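Local coordinates for 450aa long hypothetical fmu protein (Pyrococcus horikoshii, PDB 2YXL) that probably methylates carbon 5 of cytidines in RNA, as a SAM-dependent methyltransferase of the RsmB/NOP family, at residues E185-E199 with V213-G226. Sequence-based numbering, arbitrary orientation.
Sequences EWISIRVNTLKANVE and VRSERVPTILKIKG
Strands 186-191 and 221-225 are antiparallel neighbours in the four-stranded sheet of the ferredoxin-like domain, their directions 151° apart. Ile187-Ile224 and Ile189-Leu222 are hydrogen-bonded pairs, each with two backbone bonds; Val191 N to Thr220 O (2.9 Å) and Gly226 N to Glu185 O (2.7 Å) extend the pairing at its ends. Trp186, on one face, leans across the neighbouring strand: with CG anti to its carbonyl carbon (chi1 -64°), the six-membered ring reaches Lys225, whose CB lies 3.9 Å from the centroid and 9° off the normal, a CH-pi contact. At the ring's rim, CZ3 meets Val213 CG1 at 3.5 Å, on edge strand 212-214. Replacing the Trp186 indole with an alanine is likely to leave the Lys225 methylenes and Val213 CG1 without apolar cover. Lys225 NZ makes a salt bridge to Glu185 OE2 (2.8 Å) from above the carboxylate plane. The opposite face carries Ile189, Leu222 and Ile224; Val191 CG2 meets Leu222 CD1 at 3.7 Å, and both residues touch Val201 of helix 198-207. At that helix's start Val198 CG1 lies over one face of the Arg214 guanidinium, 3.4 Å from Arg214 NE; Arg214 grips Pro219 O side-on through NE and NH1. Arg190, its side chain about 8 Å from the bound sinefungin, rests CB on Ile221 CD1 and hydrogen-bonds Gln244. The sheet is thus apolar against its helix, while the Arg190-Glu279 salt bridge ties it to helix 272-280.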
ATOM      1  N   GLU A 185      -2.711  14.157  -3.727  1.00 44.60           N
ATOM      2  CA  GLU A 185      -2.576  14.093  -2.264  1.00 44.62           C
ATOM      3  C   GLU A 185      -3.816  13.467  -1.593  1.00 44.52           C
ATOM      4  O   GLU A 185      -4.215  13.897  -0.505  1.00 44.67           O
ATOM      5  CB  GLU A 185      -2.352  15.500  -1.682  1.00 44.56           C
ATOM      6  CG  GLU A 185      -1.324  16.371  -2.402  1.00 44.84           C
ATOM      7  CD  GLU A 185      -1.398  17.839  -1.992  1.00 44.98           C
ATOM      8  OE1 GLU A 185      -0.952  18.179  -0.873  1.00 45.49           O
ATOM      9  OE2 GLU A 185      -1.889  18.660  -2.799  1.00 45.27           O
ATOM     10  N   TRP A 186      -4.414  12.455  -2.222  1.00 44.15           N
ATOM     11  CA  TRP A 186      -5.696  11.904  -1.752  1.00 43.79           C
ATOM     12  C   TRP A 186      -5.580  10.618  -0.928  1.00 43.48           C
ATOM     13  O   TRP A 186      -4.779   9.733  -1.236  1.00 43.49           O
ATOM     14  CB  TRP A 186      -6.669  11.705  -2.924  1.00 43.88           C
ATOM     15  CG  TRP A 186      -7.051  12.993  -3.596  1.00 44.09           C
ATOM     16  CD1 TRP A 186      -6.379  13.619  -4.607  1.00 44.18           C
ATOM     17  CD2 TRP A 186      -8.184  13.823  -3.295  1.00 44.04           C
ATOM     18  NE1 TRP A 186      -7.023  14.782  -4.958  1.00 44.45           N
ATOM     19  CE2 TRP A 186      -8.135  14.933  -4.169  1.00 44.22           C
ATOM     20  CE3 TRP A 186      -9.237  13.735  -2.372  1.00 43.73           C
ATOM     21  CZ2 TRP A 186      -9.098  15.949  -4.152  1.00 43.94           C
ATOM     22  CZ3 TRP A 186     -10.192  14.745  -2.352  1.00 43.95           C
ATOM     23  CH2 TRP A 186     -10.116  15.837  -3.240  1.00 44.09           C
ATOM     24  N   ILE A 187      -6.394  10.536   0.121  1.00 42.90           N
ATOM     25  CA  ILE A 187      -6.421   9.387   1.020  1.00 42.22           C
ATOM     26  C   ILE A 187      -7.829   8.803   1.012  1.00 41.92           C
ATOM     27  O   ILE A 187      -8.816   9.536   1.122  1.00 41.89           O
ATOM     28  CB  ILE A 187      -6.020   9.775   2.466  1.00 42.22           C
ATOM     29  CG1 ILE A 187      -4.616  10.391   2.494  1.00 42.24           C
ATOM     30  CG2 ILE A 187      -6.089   8.561   3.399  1.00 41.99           C
ATOM     31  CD1 ILE A 187      -4.392  11.395   3.623  1.00 41.91           C
ATOM     32  N   SER A 188      -7.910   7.482   0.882  1.00 41.36           N
ATOM     33  CA  SER A 188      -9.180   6.782   0.833  1.00 40.93           C
ATOM     34  C   SER A 188      -9.523   6.174   2.192  1.00 40.71           C
ATOM     35  O   SER A 188      -8.705   5.476   2.792  1.00 40.74           O
ATOM     36  CB  SER A 188      -9.135   5.708  -0.251  1.00 40.79           C
ATOM     37  OG  SER A 188     -10.401   5.093  -0.408  1.00 41.31           O
ATOM     38  N   ILE A 189     -10.733   6.453   2.677  1.00 40.55           N
ATOM     39  CA  ILE A 189     -11.204   5.947   3.973  1.00 40.48           C
ATOM     40  C   ILE A 189     -12.600   5.331   3.870  1.00 40.58           C
ATOM     41  O   ILE A 189     -13.383   5.696   2.992  1.00 40.57           O
ATOM     42  CB  ILE A 189     -11.208   7.046   5.084  1.00 40.53           C
ATOM     43  CG1 ILE A 189     -12.104   8.233   4.695  1.00 40.50           C
ATOM     44  CG2 ILE A 189      -9.785   7.506   5.410  1.00 40.19           C
ATOM     45  CD1 ILE A 189     -12.485   9.137   5.857  1.00 40.40           C
ATOM     46  N   ARG A 190     -12.900   4.389   4.764  1.00 40.64           N
ATOM     47  CA  ARG A 190     -14.240   3.814   4.853  1.00 40.59           C
ATOM     48  C   ARG A 190     -14.922   4.270   6.136  1.00 40.85           C
ATOM     49  O   ARG A 190     -14.291   4.332   7.195  1.00 40.87           O
ATOM     50  CB  ARG A 190     -14.198   2.285   4.791  1.00 40.52           C
ATOM     51  CG  ARG A 190     -15.526   1.659   4.380  1.00 40.28           C
ATOM     52  CD  ARG A 190     -15.537   0.137   4.510  1.00 40.30           C
ATOM     53  NE  ARG A 190     -15.677  -0.295   5.899  1.00 39.45           N
ATOM     54  CZ  ARG A 190     -14.719  -0.883   6.613  1.00 39.27           C
ATOM     55  NH1 ARG A 190     -13.528  -1.141   6.080  1.00 39.15           N
ATOM     56  NH2 ARG A 190     -14.960  -1.227   7.868  1.00 38.99           N
ATOM     57  N   VAL A 191     -16.208   4.593   6.028  1.00 41.05           N
ATOM     58  CA  VAL A 191     -17.017   4.987   7.176  1.00 41.27           C
ATOM     59  C   VAL A 191     -17.626   3.746   7.831  1.00 41.57           C
ATOM     60  O   VAL A 191     -18.278   2.936   7.167  1.00 41.59           O
ATOM     61  CB  VAL A 191     -18.125   6.003   6.772  1.00 41.26           C
ATOM     62  CG1 VAL A 191     -19.129   6.216   7.901  1.00 41.02           C
ATOM     63  CG2 VAL A 191     -17.504   7.330   6.365  1.00 41.10           C
ATOM     64  N   ASN A 192     -17.392   3.604   9.134  1.00 41.92           N
ATOM     65  CA  ASN A 192     -17.927   2.498   9.920  1.00 42.25           C
ATOM     66  C   ASN A 192     -19.415   2.702  10.208  1.00 42.49           C
ATOM     67  O   ASN A 192     -19.783   3.413  11.149  1.00 42.52           O
ATOM     68  CB  ASN A 192     -17.121   2.343  11.220  1.00 42.25           C
ATOM     69  CG  ASN A 192     -17.573   1.159  12.073  1.00 42.40           C
ATOM     70  OD1 ASN A 192     -17.262   1.095  13.261  1.00 42.57           O
ATOM     71  ND2 ASN A 192     -18.295   0.221  11.474  1.00 42.40           N
ATOM     72  N   THR A 193     -20.257   2.067   9.393  1.00 42.83           N
ATOM     73  CA  THR A 193     -21.717   2.194   9.496  1.00 43.22           C
ATOM     74  C   THR A 193     -22.258   1.689  10.830  1.00 43.46           C
ATOM     75  O   THR A 193     -23.346   2.072  11.257  1.00 43.54           O
ATOM     76  CB  THR A 193     -22.442   1.444   8.359  1.00 43.22           C
ATOM     77  OG1 THR A 193     -22.016   0.075   8.333  1.00 43.51           O
ATOM     78  CG2 THR A 193     -22.153   2.097   7.015  1.00 43.01           C
ATOM     79  N   LEU A 194     -21.477   0.833  11.480  1.00 43.80           N
ATOM     80  CA  LEU A 194     -21.828   0.257  12.769  1.00 44.14           C
ATOM     81  C   LEU A 194     -21.763   1.295  13.895  1.00 44.30           C
ATOM     82  O   LEU A 194     -22.330   1.087  14.969  1.00 44.35           O
ATOM     83  CB  LEU A 194     -20.881  -0.906  13.065  1.00 44.17           C
ATOM     84  CG  LEU A 194     -21.415  -2.169  13.734  1.00 44.44           C
ATOM     85  CD1 LEU A 194     -20.665  -3.379  13.196  1.00 44.70           C
ATOM     86  CD2 LEU A 194     -21.300  -2.081  15.250  1.00 44.97           C
ATOM     87  N   LYS A 195     -21.084   2.413  13.638  1.00 44.55           N
ATOM     88  CA  LYS A 195     -20.828   3.418  14.671  1.00 44.74           C
ATOM     89  C   LYS A 195     -21.093   4.862  14.213  1.00 44.88           C
ATOM     90  O   LYS A 195     -21.173   5.772  15.041  1.00 44.95           O
ATOM     91  CB  LYS A 195     -19.394   3.264  15.195  1.00 44.71           C
ATOM     92  CG  LYS A 195     -19.164   3.812  16.599  1.00 44.71           C
ATOM     93  CD  LYS A 195     -17.863   3.292  17.190  1.00 44.59           C
ATOM     94  CE  LYS A 195     -18.080   2.065  18.062  1.00 44.49           C
ATOM     95  NZ  LYS A 195     -18.597   2.429  19.410  1.00 44.46           N
ATOM     96  N   ALA A 196     -21.233   5.064  12.904  1.00 45.11           N
ATOM     97  CA  ALA A 196     -21.469   6.395  12.329  1.00 45.32           C
ATOM     98  C   ALA A 196     -22.140   6.300  10.959  1.00 45.50           C
ATOM     99  O   ALA A 196     -22.143   5.233  10.342  1.00 45.59           O
ATOM    100  CB  ALA A 196     -20.155   7.162  12.217  1.00 45.27           C
ATOM    101  N   ASN A 197     -22.707   7.409  10.487  1.00 45.65           N
ATOM    102  CA  ASN A 197     -23.195   7.483   9.108  1.00 45.86           C
ATOM    103  C   ASN A 197     -22.377   8.463   8.262  1.00 45.89           C
ATOM    104  O   ASN A 197     -21.700   9.342   8.801  1.00 45.92           O
ATOM    105  CB  ASN A 197     -24.695   7.799   9.050  1.00 45.97           C
ATOM    106  CG  ASN A 197     -24.986   9.279   9.143  1.00 46.30           C
ATOM    107  OD1 ASN A 197     -25.020   9.850  10.233  1.00 46.81           O
ATOM    108  ND2 ASN A 197     -25.217   9.909   7.996  1.00 46.73           N
ATOM    109  N   VAL A 198     -22.462   8.305   6.943  1.00 45.92           N
ATOM    110  CA  VAL A 198     -21.587   9.003   5.992  1.00 46.00           C
ATOM    111  C   VAL A 198     -21.628  10.534   6.093  1.00 46.19           C
ATOM    112  O   VAL A 198     -20.584  11.173   6.271  1.00 46.14           O
ATOM    113  CB  VAL A 198     -21.853   8.548   4.534  1.00 45.92           C
ATOM    114  CG1 VAL A 198     -20.875   9.212   3.576  1.00 45.86           C
ATOM    115  CG2 VAL A 198     -21.744   7.033   4.421  1.00 45.91           C
ATOM    116  N   GLU A 199     -22.823  11.113   5.984  1.00 46.38           N
ATOM    117  CA  GLU A 199     -22.986  12.571   5.983  1.00 46.59           C
ATOM    118  C   GLU A 199     -22.456  13.222   7.261  1.00 46.60           C
ATOM    119  O   GLU A 199     -21.834  14.286   7.212  1.00 46.59           O
ATOM    120  CB  GLU A 199     -24.451  12.965   5.749  1.00 46.73           C
ATOM    121  CG  GLU A 199     -24.938  12.809   4.303  1.00 47.38           C
ATOM    122  CD  GLU A 199     -24.177  13.678   3.306  1.00 48.37           C
ATOM    123  OE1 GLU A 199     -23.839  13.167   2.215  1.00 48.65           O
ATOM    124  OE2 GLU A 199     -23.912  14.865   3.607  1.00 49.04           O
ATOM    125  N   VAL A 213     -14.441  13.940  -1.150  1.00 41.71           N
ATOM    126  CA  VAL A 213     -15.207  13.461  -2.304  1.00 41.52           C
ATOM    127  C   VAL A 213     -15.699  12.028  -2.077  1.00 41.21           C
ATOM    128  O   VAL A 213     -14.914  11.110  -1.838  1.00 41.09           O
ATOM    129  CB  VAL A 213     -14.434  13.609  -3.656  1.00 41.69           C
ATOM    130  CG1 VAL A 213     -13.022  13.065  -3.554  1.00 41.64           C
ATOM    131  CG2 VAL A 213     -15.191  12.934  -4.805  1.00 41.56           C
ATOM    132  N   ARG A 214     -17.015  11.868  -2.142  1.00 40.83           N
ATOM    133  CA  ARG A 214     -17.677  10.603  -1.892  1.00 40.38           C
ATOM    134  C   ARG A 214     -17.569   9.691  -3.114  1.00 40.19           C
ATOM    135  O   ARG A 214     -17.746  10.141  -4.248  1.00 39.93           O
ATOM    136  CB  ARG A 214     -19.142  10.865  -1.540  1.00 40.37           C
ATOM    137  CG  ARG A 214     -19.840   9.698  -0.888  1.00 40.44           C
ATOM    138  CD  ARG A 214     -21.200  10.081  -0.351  1.00 39.28           C
ATOM    139  NE  ARG A 214     -21.810   8.926   0.297  1.00 38.68           N
ATOM    140  CZ  ARG A 214     -23.048   8.879   0.776  1.00 38.25           C
ATOM    141  NH1 ARG A 214     -23.475   7.760   1.343  1.00 37.71           N
ATOM    142  NH2 ARG A 214     -23.854   9.936   0.694  1.00 37.30           N
ATOM    143  N   SER A 215     -17.268   8.415  -2.874  1.00 40.09           N
ATOM    144  CA  SER A 215     -17.177   7.415  -3.942  1.00 39.98           C
ATOM    145  C   SER A 215     -18.542   7.111  -4.545  1.00 40.03           C
ATOM    146  O   SER A 215     -19.528   6.958  -3.825  1.00 40.01           O
ATOM    147  CB  SER A 215     -16.549   6.120  -3.424  1.00 40.10           C
ATOM    148  OG  SER A 215     -16.838   5.023  -4.281  1.00 39.94           O
ATOM    149  N   GLU A 216     -18.581   7.020  -5.870  1.00 40.05           N
ATOM    150  CA  GLU A 216     -19.807   6.711  -6.596  1.00 40.02           C
ATOM    151  C   GLU A 216     -20.075   5.214  -6.657  1.00 40.01           C
ATOM    152  O   GLU A 216     -21.205   4.795  -6.919  1.00 40.12           O
ATOM    153  CB  GLU A 216     -19.752   7.285  -8.009  1.00 40.06           C
ATOM    154  CG  GLU A 216     -19.696   8.803  -8.053  1.00 40.46           C
ATOM    155  CD  GLU A 216     -19.870   9.360  -9.453  1.00 41.42           C
ATOM    156  OE1 GLU A 216     -19.704  10.590  -9.624  1.00 42.17           O
ATOM    157  OE2 GLU A 216     -20.178   8.580 -10.382  1.00 41.62           O
ATOM    158  N   ARG A 217     -19.037   4.416  -6.414  1.00 39.91           N
ATOM    159  CA  ARG A 217     -19.135   2.962  -6.514  1.00 39.88           C
ATOM    160  C   ARG A 217     -19.490   2.325  -5.176  1.00 40.04           C
ATOM    161  O   ARG A 217     -20.267   1.373  -5.125  1.00 40.02           O
ATOM    162  CB  ARG A 217     -17.836   2.370  -7.068  1.00 39.80           C
ATOM    163  CG  ARG A 217     -17.505   2.840  -8.475  1.00 38.97           C
ATOM    164  CD  ARG A 217     -16.376   2.028  -9.085  1.00 37.28           C
ATOM    165  NE  ARG A 217     -15.927   2.621 -10.340  1.00 35.79           N
ATOM    166  CZ  ARG A 217     -14.836   3.368 -10.470  1.00 35.14           C
ATOM    167  NH1 ARG A 217     -14.522   3.868 -11.656  1.00 35.07           N
ATOM    168  NH2 ARG A 217     -14.055   3.608  -9.422  1.00 34.30           N
ATOM    169  N   VAL A 218     -18.901   2.842  -4.101  1.00 40.16           N
ATOM    170  CA  VAL A 218     -19.287   2.452  -2.746  1.00 40.34           C
ATOM    171  C   VAL A 218     -19.382   3.699  -1.847  1.00 40.46           C
ATOM    172  O   VAL A 218     -18.369   4.247  -1.407  1.00 40.51           O
ATOM    173  CB  VAL A 218     -18.423   1.259  -2.175  1.00 40.47           C
ATOM    174  CG1 VAL A 218     -17.047   1.210  -2.801  1.00 40.52           C
ATOM    175  CG2 VAL A 218     -18.366   1.254  -0.648  1.00 40.20           C
ATOM    176  N   PRO A 219     -20.622   4.167  -1.613  1.00 40.50           N
ATOM    177  CA  PRO A 219     -20.936   5.421  -0.922  1.00 40.45           C
ATOM    178  C   PRO A 219     -20.445   5.514   0.527  1.00 40.48           C
ATOM    179  O   PRO A 219     -20.588   6.570   1.152  1.00 40.57           O
ATOM    180  CB  PRO A 219     -22.468   5.476  -0.977  1.00 40.52           C
ATOM    181  CG  PRO A 219     -22.842   4.584  -2.111  1.00 40.55           C
ATOM    182  CD  PRO A 219     -21.848   3.476  -2.050  1.00 40.51           C
ATOM    183  N   THR A 220     -19.871   4.433   1.054  1.00 40.32           N
ATOM    184  CA  THR A 220     -19.253   4.480   2.381  1.00 40.26           C
ATOM    185  C   THR A 220     -17.761   4.808   2.297  1.00 40.23           C
ATOM    186  O   THR A 220     -17.103   5.011   3.323  1.00 40.22           O
ATOM    187  CB  THR A 220     -19.471   3.180   3.183  1.00 40.23           C
ATOM    188  OG1 THR A 220     -19.177   2.047   2.360  1.00 40.56           O
ATOM    189  CG2 THR A 220     -20.901   3.089   3.676  1.00 39.88           C
ATOM    190  N   ILE A 221     -17.241   4.864   1.071  1.00 40.17           N
ATOM    191  CA  ILE A 221     -15.853   5.245   0.821  1.00 40.21           C
ATOM    192  C   ILE A 221     -15.744   6.744   0.528  1.00 40.49           C
ATOM    193  O   ILE A 221     -16.495   7.290  -0.289  1.00 40.53           O
ATOM    194  CB  ILE A 221     -15.223   4.404  -0.332  1.00 40.19           C
ATOM    195  CG1 ILE A 221     -14.992   2.949   0.113  1.00 40.04           C
ATOM    196  CG2 ILE A 221     -13.922   5.035  -0.854  1.00 39.63           C
ATOM    197  CD1 ILE A 221     -13.841   2.746   1.107  1.00 39.39           C
ATOM    198  N   LEU A 222     -14.811   7.401   1.210  1.00 40.63           N
ATOM    199  CA  LEU A 222     -14.554   8.817   0.998  1.00 40.93           C
ATOM    200  C   LEU A 222     -13.105   9.040   0.625  1.00 41.37           C
ATOM    201  O   LEU A 222     -12.201   8.453   1.222  1.00 41.47           O
ATOM    202  CB  LEU A 222     -14.882   9.630   2.255  1.00 40.74           C
ATOM    203  CG  LEU A 222     -16.242   9.462   2.940  1.00 40.35           C
ATOM    204  CD1 LEU A 222     -16.222  10.167   4.284  1.00 40.06           C
ATOM    205  CD2 LEU A 222     -17.385   9.974   2.069  1.00 39.48           C
ATOM    206  N   LYS A 223     -12.885   9.893  -0.368  1.00 41.91           N
ATOM    207  CA  LYS A 223     -11.542  10.363  -0.668  1.00 42.55           C
ATOM    208  C   LYS A 223     -11.356  11.729  -0.020  1.00 42.46           C
ATOM    209  O   LYS A 223     -12.155  12.642  -0.234  1.00 42.58           O
ATOM    210  CB  LYS A 223     -11.288  10.394  -2.176  1.00 42.59           C
ATOM    211  CG  LYS A 223     -11.277   9.000  -2.809  1.00 43.40           C
ATOM    212  CD  LYS A 223     -11.150   9.041  -4.332  1.00 43.67           C
ATOM    213  CE  LYS A 223     -10.948   7.629  -4.920  1.00 44.98           C
ATOM    214  NZ  LYS A 223     -12.180   6.764  -4.863  1.00 46.83           N
ATOM    215  N   ILE A 224     -10.328  11.842   0.815  1.00 42.54           N
ATOM    216  CA  ILE A 224     -10.013  13.096   1.492  1.00 42.56           C
ATOM    217  C   ILE A 224      -8.640  13.604   1.064  1.00 42.73           C
ATOM    218  O   ILE A 224      -7.706  12.821   0.892  1.00 42.80           O
ATOM    219  CB  ILE A 224     -10.127  12.990   3.044  1.00 42.50           C
ATOM    220  CG1 ILE A 224      -9.091  12.017   3.625  1.00 42.67           C
ATOM    221  CG2 ILE A 224     -11.547  12.594   3.452  1.00 42.32           C
ATOM    222  CD1 ILE A 224      -8.907  12.120   5.135  1.00 42.52           C
ATOM    223  N   LYS A 225      -8.534  14.915   0.872  1.00 42.96           N
ATOM    224  CA  LYS A 225      -7.290  15.529   0.426  1.00 43.21           C
ATOM    225  C   LYS A 225      -6.377  15.773   1.623  1.00 43.36           C
ATOM    226  O   LYS A 225      -6.710  16.552   2.521  1.00 43.48           O
ATOM    227  CB  LYS A 225      -7.571  16.838  -0.325  1.00 43.20           C
ATOM    228  CG  LYS A 225      -6.426  17.319  -1.214  1.00 43.27           C
ATOM    229  CD  LYS A 225      -6.851  18.515  -2.054  1.00 43.37           C
ATOM    230  CE  LYS A 225      -5.984  18.692  -3.294  1.00 43.66           C
ATOM    231  NZ  LYS A 225      -4.640  19.259  -2.988  1.00 44.03           N
ATOM    232  N   GLY A 226      -5.230  15.097   1.629  1.00 43.39           N
ATOM    233  CA  GLY A 226      -4.238  15.238   2.693  1.00 43.47           C
ATOM    234  C   GLY A 226      -3.645  16.637   2.775  1.00 43.55           C
ATOM    235  O   GLY A 226      -3.910  17.472   1.908  1.00 43.60           O
TER